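Local coordinates for protein beta-lactamase Rm3 (Uncultured bacterium, PDB 5IQK) that probably hydrolyses the beta-lactam ring of antibiotics with zinc ions, as a subclass B3 metallo-beta-lactamase, at residues A[263-266]-A[267-270]. Numbering follows the deposited sequence.
Sequences SRLD and QEKQ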
# COMPACT_ATOMS: atom_id res chain seq x y z
N SER A 263 -19.94 -11.12 3.96
CA SER A 263 -20.96 -10.75 2.98
C SER A 263 -20.65 -11.34 1.62
O SER A 263 -21.56 -11.80 0.92
CB SER A 263 -21.08 -9.23 2.86
OG SER A 263 -21.62 -8.67 4.03
N ARG A 264 -19.38 -11.27 1.24
CA ARG A 264 -18.94 -11.76 -0.06
C ARG A 264 -19.17 -13.26 -0.18
O ARG A 264 -19.74 -13.73 -1.17
CB ARG A 264 -17.46 -11.42 -0.27
CG ARG A 264 -16.81 -12.08 -1.48
CD ARG A 264 -17.47 -11.66 -2.77
NE ARG A 264 -16.88 -12.35 -3.91
CZ ARG A 264 -16.28 -11.75 -4.93
NH1 ARG A 264 -16.20 -10.43 -4.97
NH2 ARG A 264 -15.77 -12.49 -5.91
N LEU A 265 -18.77 -14.01 0.85
CA LEU A 265 -18.98 -15.46 0.87
C LEU A 265 -20.45 -15.83 0.85
O LEU A 265 -20.83 -16.83 0.25
CB LEU A 265 -18.31 -16.08 2.10
CG LEU A 265 -16.78 -15.96 2.04
CD1 LEU A 265 -16.11 -16.59 3.26
CD2 LEU A 265 -16.27 -16.58 0.74
N ASP A 266 -21.28 -15.03 1.51
CA ASP A 266 -22.71 -15.27 1.46
C ASP A 266 -23.23 -15.08 0.03
O ASP A 266 -24.03 -15.87 -0.45
CB ASP A 266 -23.46 -14.37 2.44
CG ASP A 266 -24.96 -14.56 2.36
OD1 ASP A 266 -25.45 -15.64 2.77
OD2 ASP A 266 -25.65 -13.64 1.89
N GLN A 267 -22.73 -14.06 -0.67
CA GLN A 267 -23.13 -13.83 -2.06
C GLN A 267 -22.65 -14.95 -2.98
O GLN A 267 -23.37 -15.35 -3.89
CB GLN A 267 -22.59 -12.47 -2.54
CG GLN A 267 -23.26 -11.27 -1.87
CD GLN A 267 -22.49 -9.96 -2.08
OE1 GLN A 267 -21.45 -9.94 -2.73
NE2 GLN A 267 -23.01 -8.88 -1.52
N GLU A 268 -21.44 -15.47 -2.74
CA GLU A 268 -20.91 -16.53 -3.60
C GLU A 268 -21.68 -17.84 -3.44
O GLU A 268 -21.78 -18.64 -4.37
CB GLU A 268 -19.43 -16.77 -3.31
CG GLU A 268 -18.54 -15.56 -3.61
CD GLU A 268 -17.05 -15.90 -3.63
OE1 GLU A 268 -16.68 -17.06 -3.34
OE2 GLU A 268 -16.25 -14.99 -3.95
N LYS A 269 -22.23 -18.06 -2.24
CA LYS A 269 -22.85 -19.35 -1.96
C LYS A 269 -24.33 -19.43 -2.34
O LYS A 269 -24.88 -20.53 -2.46
CB LYS A 269 -22.70 -19.71 -0.47
CG LYS A 269 -21.26 -19.97 -0.02
CD LYS A 269 -20.62 -21.13 -0.78
CE LYS A 269 -19.16 -21.30 -0.39
NZ LYS A 269 -18.49 -22.41 -1.14
N GLN A 270 -24.98 -18.28 -2.54
CA GLN A 270 -26.41 -18.29 -2.86
C GLN A 270 -26.71 -17.66 -4.22
O GLN A 270 -26.16 -16.62 -4.58
CB GLN A 270 -27.21 -17.57 -1.76
CG GLN A 270 -26.99 -16.06 -1.67
CD GLN A 270 -27.36 -15.49 -0.31
OE1 GLN A 270 -27.16 -16.14 0.72
NE2 GLN A 270 -27.90 -14.28 -0.30
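Arg264 and Glu268, one helical turn apart, join through a salt bridge on the partly exposed flank of the helix, and Glu268 is the chain to follow. Its CB lies 3.7 Å from Arg264 O, the oxygen that accepts the hydrogen bond of Glu268 N (2.9 Å). CG stays with the same carbonyl, 3.3 Å from Arg264 O; it stands anti to its own carbonyl carbon (chi1 -64°), and the chain then runs extended to the carboxylate. Glu268 CD lies 3.6 Å from Arg264 NE, in plane at the guanidinium edge. At the tip the two oxygens part company. OE1 passes 4.1 Å from Leu265 CD2 and bonds to Ser192 OG. OE2 takes Arg264 NE at 2.7 Å on its anti lone pair, arriving at the guanidinium edge near its plane, although the two flat groups are turned 58° apart. Arg264 bends at chi2 (62°), bringing NE to Glu268 OE2. This i to i+4 pair sits near the C-terminal end of helix 249-269, the last of the metallo-beta-lactamase fold. A weak second bond comes from Arg264 NH2, 3.2 Å from Glu268 OE2. Phe191 N also donates to OE2, and Ser185 OG is hydrogen-bonded to Arg264 NH2.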